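Local coordinates for protein multi-copper Oxidase CueO (Ochrobactrum, PDB 6EVG) that oxidises lignin model compounds and lignosulfonate as a laccase-like multicopper oxidase, most likely passing the electrons through its coppers to dioxygen, at residues Pro163-Asp177 and Ile219-Phe233. Sequence-based numbering, arbitrary orientation.
Sequences PEDYGVDDIPLVLQD and IVRLRILNGANARNF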
ATOM      1  N   PRO A 163      -3.959   2.473  21.148  1.00 10.41           N
ATOM      2  CA  PRO A 163      -5.330   1.948  20.999  1.00 10.12           C
ATOM      3  C   PRO A 163      -5.274   0.647  20.186  1.00 10.52           C
ATOM      4  O   PRO A 163      -4.522   0.594  19.226  1.00 11.06           O
ATOM      5  CB  PRO A 163      -6.050   3.072  20.249  1.00 10.31           C
ATOM      6  CG  PRO A 163      -5.233   4.316  20.471  1.00 10.30           C
ATOM      7  CD  PRO A 163      -3.838   3.814  20.523  1.00 10.40           C
ATOM      8  N   GLU A 164      -6.100  -0.319  20.550  1.00 10.92           N
ATOM      9  CA  GLU A 164      -6.074  -1.619  19.907  1.00 12.70           C
ATOM     10  C   GLU A 164      -7.422  -2.326  19.873  1.00 12.63           C
ATOM     11  O   GLU A 164      -7.441  -3.538  19.557  1.00 14.34           O
ATOM     12  CB  GLU A 164      -4.975  -2.498  20.543  1.00 14.68           C
ATOM     13  CG  GLU A 164      -5.236  -2.868  21.975  1.00 17.75           C
ATOM     14  CD  GLU A 164      -4.369  -3.952  22.559  1.00 21.39           C
ATOM     15  OE1 GLU A 164      -3.662  -4.564  21.791  1.00 26.09           O
ATOM     16  OE2 GLU A 164      -4.412  -4.177  23.761  1.00 27.36           O
ATOM     17  N   ASP A 165      -8.519  -1.600  20.091  1.00 11.44           N
ATOM     18  CA  ASP A 165      -9.854  -2.248  20.047  1.00 13.51           C
ATOM     19  C   ASP A 165     -10.395  -2.110  18.614  1.00 12.51           C
ATOM     20  O   ASP A 165     -10.854  -1.031  18.224  1.00 11.45           O
ATOM     21  CB  ASP A 165     -10.781  -1.543  21.074  1.00 14.93           C
ATOM     22  CG  ASP A 165     -12.059  -2.235  21.369  1.00 20.87           C
ATOM     23  OD1 ASP A 165     -12.320  -3.277  20.741  1.00 29.82           O
ATOM     24  OD2 ASP A 165     -12.854  -1.728  22.235  1.00 26.45           O
ATOM     25  N   TYR A 166     -10.293  -3.162  17.850  1.00 12.15           N
ATOM     26  CA  TYR A 166     -10.603  -3.135  16.431  1.00 10.99           C
ATOM     27  C   TYR A 166     -11.985  -2.665  16.155  1.00 11.59           C
ATOM     28  O   TYR A 166     -12.980  -3.165  16.696  1.00 13.57           O
ATOM     29  CB  TYR A 166     -10.389  -4.537  15.795  1.00 12.31           C
ATOM     30  CG  TYR A 166     -10.575  -4.483  14.266  1.00 11.69           C
ATOM     31  CD1 TYR A 166      -9.712  -3.750  13.490  1.00 11.96           C
ATOM     32  CD2 TYR A 166     -11.629  -5.098  13.650  1.00 12.24           C
ATOM     33  CE1 TYR A 166      -9.846  -3.656  12.105  1.00 12.33           C
ATOM     34  CE2 TYR A 166     -11.766  -5.027  12.254  1.00 11.57           C
ATOM     35  CZ  TYR A 166     -10.909  -4.310  11.500  1.00 11.18           C
ATOM     36  OH  TYR A 166     -11.010  -4.194  10.135  1.00 12.32           O
ATOM     37  N   GLY A 167     -12.086  -1.668  15.264  1.00 11.34           N
ATOM     38  CA  GLY A 167     -13.324  -1.075  14.919  1.00 12.83           C
ATOM     39  C   GLY A 167     -13.923  -0.065  15.862  1.00 13.07           C
ATOM     40  O   GLY A 167     -14.951   0.519  15.571  1.00 16.81           O
ATOM     41  N   VAL A 168     -13.249   0.145  16.992  1.00 12.13           N
ATOM     42  CA  VAL A 168     -13.699   1.089  18.021  1.00 13.27           C
ATOM     43  C   VAL A 168     -12.707   2.255  18.086  1.00 11.75           C
ATOM     44  O   VAL A 168     -13.049   3.400  17.769  1.00 12.57           O
ATOM     45  CB  VAL A 168     -13.887   0.417  19.383  1.00 15.76           C
ATOM     46  CG1 VAL A 168     -14.363   1.421  20.403  1.00 19.20           C
ATOM     47  CG2 VAL A 168     -14.855  -0.771  19.306  1.00 17.49           C
ATOM     48  N   ASP A 169     -11.495   1.963  18.521  1.00 10.53           N
ATOM     49  CA  ASP A 169     -10.454   2.967  18.555  1.00  9.97           C
ATOM     50  C   ASP A 169      -9.214   2.588  17.738  1.00  8.94           C
ATOM     51  O   ASP A 169      -8.230   3.242  17.814  1.00  9.52           O
ATOM     52  CB  ASP A 169     -10.062   3.338  20.008  1.00 10.68           C
ATOM     53  CG  ASP A 169      -9.443   2.209  20.755  1.00 11.05           C
ATOM     54  OD1 ASP A 169      -9.183   1.141  20.152  1.00 11.49           O
ATOM     55  OD2 ASP A 169      -9.194   2.394  21.987  1.00 12.31           O
ATOM     56  N   ASP A 170      -9.345   1.551  16.899  1.00  9.56           N
ATOM     57  CA  ASP A 170      -8.277   1.091  15.989  1.00  9.44           C
ATOM     58  C   ASP A 170      -9.009   0.788  14.678  1.00  9.02           C
ATOM     59  O   ASP A 170      -9.686  -0.235  14.583  1.00  9.86           O
ATOM     60  CB  ASP A 170      -7.586  -0.115  16.587  1.00 10.34           C
ATOM     61  CG  ASP A 170      -6.491  -0.670  15.730  1.00 11.87           C
ATOM     62  OD1 ASP A 170      -6.098  -0.024  14.713  1.00 12.64           O
ATOM     63  OD2 ASP A 170      -5.936  -1.757  16.097  1.00 15.90           O
ATOM     64  N   ILE A 171      -8.902   1.711  13.716  1.00  7.70           N
ATOM     65  CA  ILE A 171      -9.744   1.718  12.560  1.00  8.05           C
ATOM     66  C   ILE A 171      -8.892   1.815  11.291  1.00  7.66           C
ATOM     67  O   ILE A 171      -8.098   2.722  11.153  1.00  7.94           O
ATOM     68  CB  ILE A 171     -10.720   2.951  12.580  1.00  9.16           C
ATOM     69  CG1 ILE A 171     -11.590   2.904  13.860  1.00 11.68           C
ATOM     70  CG2 ILE A 171     -11.574   2.994  11.346  1.00  9.87           C
ATOM     71  CD1 ILE A 171     -12.351   4.160  14.131  1.00 13.91           C
ATOM     72  N   PRO A 172      -9.063   0.858  10.356  1.00  7.68           N
ATOM     73  CA  PRO A 172      -8.347   0.946   9.068  1.00  7.79           C
ATOM     74  C   PRO A 172      -9.110   1.840   8.103  1.00  7.43           C
ATOM     75  O   PRO A 172     -10.341   1.791   8.039  1.00  8.67           O
ATOM     76  CB  PRO A 172      -8.337  -0.508   8.578  1.00  9.17           C
ATOM     77  CG  PRO A 172      -9.627  -1.057   9.112  1.00 11.49           C
ATOM     78  CD  PRO A 172      -9.878  -0.359  10.439  1.00  9.56           C
ATOM     79  N   LEU A 173      -8.316   2.630   7.338  1.00  7.38           N
ATOM     80  CA  LEU A 173      -8.864   3.526   6.314  1.00  7.75           C
ATOM     81  C   LEU A 173      -8.128   3.256   5.012  1.00  7.44           C
ATOM     82  O   LEU A 173      -6.940   3.582   4.878  1.00  8.80           O
ATOM     83  CB  LEU A 173      -8.677   5.005   6.670  1.00  8.56           C
ATOM     84  CG  LEU A 173      -9.276   5.446   8.029  1.00  9.16           C
ATOM     85  CD1 LEU A 173      -8.926   6.951   8.241  1.00 10.73           C
ATOM     86  CD2 LEU A 173     -10.770   5.210   8.127  1.00  9.66           C
ATOM     87  N   VAL A 174      -8.843   2.722   4.032  1.00  6.93           N
ATOM     88  CA  VAL A 174      -8.285   2.464   2.706  1.00  6.83           C
ATOM     89  C   VAL A 174      -8.797   3.580   1.787  1.00  6.83           C
ATOM     90  O   VAL A 174      -9.997   3.652   1.458  1.00  7.30           O
ATOM     91  CB  VAL A 174      -8.709   1.068   2.164  1.00  7.60           C
ATOM     92  CG1 VAL A 174      -8.109   0.872   0.788  1.00  8.39           C
ATOM     93  CG2 VAL A 174      -8.308  -0.014   3.150  1.00  7.87           C
ATOM     94  N   LEU A 175      -7.858   4.435   1.388  1.00  6.94           N
ATOM     95  CA  LEU A 175      -8.168   5.615   0.580  1.00  7.00           C
ATOM     96  C   LEU A 175      -8.034   5.256  -0.904  1.00  6.76           C
ATOM     97  O   LEU A 175      -6.961   4.755  -1.311  1.00  7.68           O
ATOM     98  CB  LEU A 175      -7.210   6.754   0.909  1.00  7.74           C
ATOM     99  CG  LEU A 175      -7.015   7.118   2.379  1.00  7.95           C
ATOM    100  CD1 LEU A 175      -6.056   8.291   2.541  1.00  8.52           C
ATOM    101  CD2 LEU A 175      -8.343   7.429   3.097  1.00  9.25           C
ATOM    102  N   GLN A 176      -9.072   5.521  -1.694  1.00  7.20           N
ATOM    103  CA  GLN A 176      -9.048   5.231  -3.126  1.00  7.59           C
ATOM    104  C   GLN A 176      -9.811   6.317  -3.877  1.00  7.49           C
ATOM    105  O   GLN A 176     -10.404   7.229  -3.286  1.00  8.34           O
ATOM    106  CB  GLN A 176      -9.594   3.843  -3.448  1.00  7.88           C
ATOM    107  CG  GLN A 176      -8.810   2.722  -2.825  1.00  8.23           C
ATOM    108  CD  GLN A 176      -9.466   1.384  -2.987  1.00  7.98           C
ATOM    109  OE1 GLN A 176     -10.646   1.194  -2.597  1.00  9.12           O
ATOM    110  NE2 GLN A 176      -8.715   0.422  -3.555  1.00  9.45           N
ATOM    111  N   ASP A 177      -9.789   6.244  -5.199  1.00  8.19           N
ATOM    112  CA  ASP A 177     -10.569   7.099  -6.052  1.00  8.72           C
ATOM    113  C   ASP A 177     -11.224   6.328  -7.181  1.00  9.06           C
ATOM    114  O   ASP A 177     -10.835   5.196  -7.486  1.00 10.59           O
ATOM    115  CB  ASP A 177      -9.781   8.310  -6.576  1.00 10.09           C
ATOM    116  CG  ASP A 177      -8.616   8.039  -7.500  1.00 10.31           C
ATOM    117  OD1 ASP A 177      -8.143   6.894  -7.541  1.00 11.87           O
ATOM    118  OD2 ASP A 177      -8.145   9.021  -8.186  1.00 10.90           O
ATOM    119  N   ILE A 219      -8.119   8.898  22.417  1.00  9.72           N
ATOM    120  CA  ILE A 219      -7.087   8.725  21.353  1.00 10.06           C
ATOM    121  C   ILE A 219      -7.479   7.531  20.486  1.00  9.35           C
ATOM    122  O   ILE A 219      -7.736   6.415  20.976  1.00 10.40           O
ATOM    123  CB  ILE A 219      -5.712   8.477  21.997  1.00 11.43           C
ATOM    124  CG1 ILE A 219      -5.278   9.505  22.991  1.00 15.53           C
ATOM    125  CG2 ILE A 219      -4.660   8.276  20.883  1.00 12.25           C
ATOM    126  CD1 ILE A 219      -5.176  10.824  22.464  1.00 17.28           C
ATOM    127  N   VAL A 220      -7.520   7.777  19.170  1.00  8.70           N
ATOM    128  CA  VAL A 220      -7.913   6.788  18.187  1.00  8.93           C
ATOM    129  C   VAL A 220      -6.763   6.557  17.233  1.00  8.39           C
ATOM    130  O   VAL A 220      -6.134   7.481  16.752  1.00  9.07           O
ATOM    131  CB  VAL A 220      -9.185   7.269  17.467  1.00  9.21           C
ATOM    132  CG1 VAL A 220      -9.543   6.392  16.254  1.00 10.22           C
ATOM    133  CG2 VAL A 220     -10.339   7.327  18.435  1.00 11.00           C
ATOM    134  N   ARG A 221      -6.530   5.275  16.920  1.00  7.62           N
ATOM    135  CA  ARG A 221      -5.527   4.846  15.939  1.00  7.36           C
ATOM    136  C   ARG A 221      -6.194   4.641  14.593  1.00  7.70           C
ATOM    137  O   ARG A 221      -7.164   3.868  14.501  1.00  8.81           O
ATOM    138  CB  ARG A 221      -4.904   3.570  16.454  1.00  8.08           C
ATOM    139  CG  ARG A 221      -3.840   2.904  15.658  1.00  8.86           C
ATOM    140  CD  ARG A 221      -3.434   1.600  16.464  1.00 10.53           C
ATOM    141  NE  ARG A 221      -2.255   0.965  15.941  1.00 10.05           N
ATOM    142  CZ  ARG A 221      -1.734  -0.093  16.574  1.00  9.67           C
ATOM    143  NH1 ARG A 221      -2.313  -0.532  17.711  1.00  9.80           N
ATOM    144  NH2 ARG A 221      -0.663  -0.673  16.074  1.00 10.67           N
ATOM    145  N   LEU A 222      -5.666   5.317  13.574  1.00  7.02           N
ATOM    146  CA  LEU A 222      -6.138   5.150  12.190  1.00  7.45           C
ATOM    147  C   LEU A 222      -4.993   4.517  11.432  1.00  6.92           C
ATOM    148  O   LEU A 222      -3.874   5.024  11.388  1.00  8.28           O
ATOM    149  CB  LEU A 222      -6.482   6.522  11.574  1.00  7.90           C
ATOM    150  CG  LEU A 222      -7.508   7.360  12.365  1.00  9.01           C
ATOM    151  CD1 LEU A 222      -7.658   8.748  11.735  1.00 10.44           C
ATOM    152  CD2 LEU A 222      -8.851   6.668  12.437  1.00  9.36           C
ATOM    153  N   ARG A 223      -5.286   3.363  10.800  1.00  7.01           N
ATOM    154  CA  ARG A 223      -4.304   2.622  10.021  1.00  7.09           C
ATOM    155  C   ARG A 223      -4.633   2.925   8.564  1.00  6.93           C
ATOM    156  O   ARG A 223      -5.620   2.421   8.014  1.00  7.53           O
ATOM    157  CB  ARG A 223      -4.343   1.151  10.330  1.00  7.67           C
ATOM    158  CG  ARG A 223      -4.116   0.825  11.801  1.00  8.98           C
ATOM    159  CD  ARG A 223      -3.739  -0.593  12.014  1.00 10.94           C
ATOM    160  NE  ARG A 223      -3.841  -1.044  13.375  1.00 11.60           N
ATOM    161  CZ  ARG A 223      -3.047  -1.961  13.935  1.00  9.99           C
ATOM    162  NH1 ARG A 223      -1.894  -2.299  13.355  1.00 11.01           N
ATOM    163  NH2 ARG A 223      -3.432  -2.513  15.039  1.00 11.41           N
ATOM    164  N   ILE A 224      -3.838   3.821   7.936  1.00  6.74           N
ATOM    165  CA  ILE A 224      -4.182   4.421   6.652  1.00  7.00           C
ATOM    166  C   ILE A 224      -3.329   3.760   5.546  1.00  6.86           C
ATOM    167  O   ILE A 224      -2.122   3.716   5.629  1.00  8.04           O
ATOM    168  CB  ILE A 224      -3.944   5.928   6.648  1.00  8.27           C
ATOM    169  CG1 ILE A 224      -4.690   6.600   7.852  1.00  9.37           C
ATOM    170  CG2 ILE A 224      -4.430   6.514   5.319  1.00  9.95           C
ATOM    171  CD1 ILE A 224      -4.437   8.105   7.970  1.00 11.80           C
ATOM    172  N   LEU A 225      -4.043   3.269   4.531  1.00  6.73           N
ATOM    173  CA  LEU A 225      -3.434   2.707   3.315  1.00  6.91           C
ATOM    174  C   LEU A 225      -3.931   3.542   2.111  1.00  6.75           C
ATOM    175  O   LEU A 225      -5.131   3.798   1.980  1.00  7.04           O
ATOM    176  CB  LEU A 225      -3.898   1.258   3.122  1.00  6.81           C
ATOM    177  CG  LEU A 225      -3.623   0.657   1.727  1.00  6.93           C
ATOM    178  CD1 LEU A 225      -2.155   0.462   1.414  1.00  7.23           C
ATOM    179  CD2 LEU A 225      -4.354  -0.678   1.631  1.00  7.77           C
ATOM    180  N   ASN A 226      -2.996   3.912   1.205  1.00  7.00           N
ATOM    181  CA  ASN A 226      -3.413   4.401  -0.108  1.00  7.12           C
ATOM    182  C   ASN A 226      -3.498   3.204  -1.055  1.00  7.13           C
ATOM    183  O   ASN A 226      -2.477   2.618  -1.408  1.00  7.44           O
ATOM    184  CB  ASN A 226      -2.423   5.450  -0.620  1.00  7.43           C
ATOM    185  CG  ASN A 226      -2.804   5.933  -1.987  1.00  7.48           C
ATOM    186  OD1 ASN A 226      -3.591   5.348  -2.700  1.00  8.38           O
ATOM    187  ND2 ASN A 226      -2.217   7.099  -2.374  1.00  8.11           N
ATOM    188  N   GLY A 227      -4.745   2.835  -1.387  1.00  7.50           N
ATOM    189  CA  GLY A 227      -4.981   1.734  -2.286  1.00  7.41           C
ATOM    190  C   GLY A 227      -5.382   2.142  -3.719  1.00  7.31           C
ATOM    191  O   GLY A 227      -5.916   1.295  -4.459  1.00  8.80           O
ATOM    192  N   ALA A 228      -5.139   3.397  -4.074  1.00  7.67           N
ATOM    193  CA  ALA A 228      -5.539   3.902  -5.385  1.00  7.78           C
ATOM    194  C   ALA A 228      -4.544   3.445  -6.483  1.00  7.85           C
ATOM    195  O   ALA A 228      -3.419   3.047  -6.191  1.00  8.39           O
ATOM    196  CB  ALA A 228      -5.555   5.420  -5.372  1.00  8.64           C
ATOM    197  N   ASN A 229      -5.000   3.544  -7.745  1.00  8.20           N
ATOM    198  CA  ASN A 229      -4.104   3.244  -8.857  1.00  8.53           C
ATOM    199  C   ASN A 229      -2.919   4.175  -8.940  1.00  7.88           C
ATOM    200  O   ASN A 229      -1.839   3.775  -9.356  1.00  9.26           O
ATOM    201  CB  ASN A 229      -4.871   3.283 -10.188  1.00  8.66           C
ATOM    202  CG  ASN A 229      -5.679   2.035 -10.450  1.00  8.82           C
ATOM    203  OD1 ASN A 229      -6.388   1.529  -9.578  1.00  9.90           O
ATOM    204  ND2 ASN A 229      -5.573   1.518 -11.694  1.00  9.92           N
ATOM    205  N   ALA A 230      -3.169   5.451  -8.632  1.00  7.73           N
ATOM    206  CA  ALA A 230      -2.186   6.508  -8.980  1.00  8.27           C
ATOM    207  C   ALA A 230      -2.222   7.722  -8.076  1.00  8.20           C
ATOM    208  O   ALA A 230      -1.177   8.326  -7.838  1.00  9.25           O
ATOM    209  CB  ALA A 230      -2.347   6.954 -10.422  1.00  9.19           C
ATOM    210  N   ARG A 231      -3.402   8.132  -7.633  1.00  8.14           N
ATOM    211  CA  ARG A 231      -3.572   9.356  -6.864  1.00  8.30           C
ATOM    212  C   ARG A 231      -2.728   9.320  -5.604  1.00  7.99           C
ATOM    213  O   ARG A 231      -2.769   8.324  -4.860  1.00  8.54           O
ATOM    214  CB  ARG A 231      -5.023   9.513  -6.476  1.00  9.23           C
ATOM    215  CG  ARG A 231      -5.349  10.741  -5.652  1.00  9.71           C
ATOM    216  CD  ARG A 231      -6.829  10.938  -5.426  1.00  9.74           C
ATOM    217  NE  ARG A 231      -7.557  11.291  -6.622  1.00 10.14           N
ATOM    218  CZ  ARG A 231      -7.786  12.537  -7.052  1.00 10.49           C
ATOM    219  NH1 ARG A 231      -7.307  13.572  -6.366  1.00 12.77           N
ATOM    220  NH2 ARG A 231      -8.497  12.749  -8.133  1.00 12.65           N
ATOM    221  N   ASN A 232      -2.049  10.427  -5.286  1.00  8.14           N
ATOM    222  CA  ASN A 232      -1.432  10.655  -3.987  1.00  8.33           C
ATOM    223  C   ASN A 232      -2.426  11.410  -3.115  1.00  8.30           C
ATOM    224  O   ASN A 232      -3.120  12.338  -3.578  1.00  9.61           O
ATOM    225  CB  ASN A 232      -0.168  11.464  -4.097  1.00  8.92           C
ATOM    226  CG  ASN A 232       0.871  10.784  -4.951  1.00  9.02           C
ATOM    227  OD1 ASN A 232       1.155   9.603  -4.763  1.00  9.32           O
ATOM    228  ND2 ASN A 232       1.458  11.527  -5.902  1.00 11.22           N
ATOM    229  N   PHE A 233      -2.528  11.014  -1.837  1.00  8.00           N
ATOM    230  CA  PHE A 233      -3.347  11.726  -0.887  1.00  8.33           C
ATOM    231  C   PHE A 233      -2.461  12.577  -0.010  1.00  9.13           C
ATOM    232  O   PHE A 233      -1.337  12.204   0.309  1.00  9.47           O
ATOM    233  CB  PHE A 233      -4.195  10.749  -0.044  1.00  8.46           C
ATOM    234  CG  PHE A 233      -5.233  10.044  -0.851  1.00  7.95           C
ATOM    235  CD1 PHE A 233      -6.438  10.601  -1.147  1.00  9.40           C
ATOM    236  CD2 PHE A 233      -4.971   8.761  -1.376  1.00  9.02           C
ATOM    237  CE1 PHE A 233      -7.394   9.960  -1.909  1.00 10.21           C
ATOM    238  CE2 PHE A 233      -5.897   8.135  -2.188  1.00  9.44           C
ATOM    239  CZ  PHE A 233      -7.106   8.711  -2.442  1.00  9.41           C
TER
HETATM  240  O   HOH W   1      -8.957   5.051  23.036  1.00 11.57           O
HETATM  241  O   HOH W   2      -5.719   6.808  -8.692  1.00  9.34           O
HETATM  242  O   HOH W   3      -7.758   4.196  -8.178  1.00 10.76           O
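Asp177 OD2 is gripped by Arg231 NE, 2.8 Å away and above the carboxylate plane, and by the backbone N of Gly200; two waters at OD1 accept from the backbone N of Asn229 and of Arg231, linking this carboxylate to the loop that follows strand 219-226. At the other end Arg223 takes Asp170 side-on, NE to OD1 and NH2 to OD2, both at 2.8 Å and on syn lone pairs, with the two planes only 17° apart. With CG trans to the backbone N (chi1 179°), the Asp170 carboxylate lies alongside Arg221, and Arg223 NH2 lies over one face of the Arg221 guanidinium, 3.3 Å above its plane. Pro163 O lies in the plane of the Arg221 guanidinium and accepts from NH1 at 2.9 Å, while Glu271 and Asp157 pair with its nitrogens, probably offsetting the like charges. A leucine in place of Arg223 would probably leave the buried Asp170 carboxylate without its two-nitrogen partner and one face of Arg221 less covered. Between these ends the strands run parallel, joined by alternating backbone bonds from Asp169 O to Leu175 O. Leu175 CB lies over one face of the Phe233 ring, 3.8 Å from its centroid, and Leu175 CD1 meets Ile224 CG2 at 3.7 Å. Gln176 NE2 reaches Gly227 O (3.1 Å) from above the carbonyl plane, and Gln176 OE1 hydrogen-bonds to the Tyr63 hydroxyl. The pair is central in a mixed sheet of the second cupredoxin-like domain, flanked by strands 202-205 and 269-275; Pro172, Val174, Arg223 and Leu225 pack against strand 148-153.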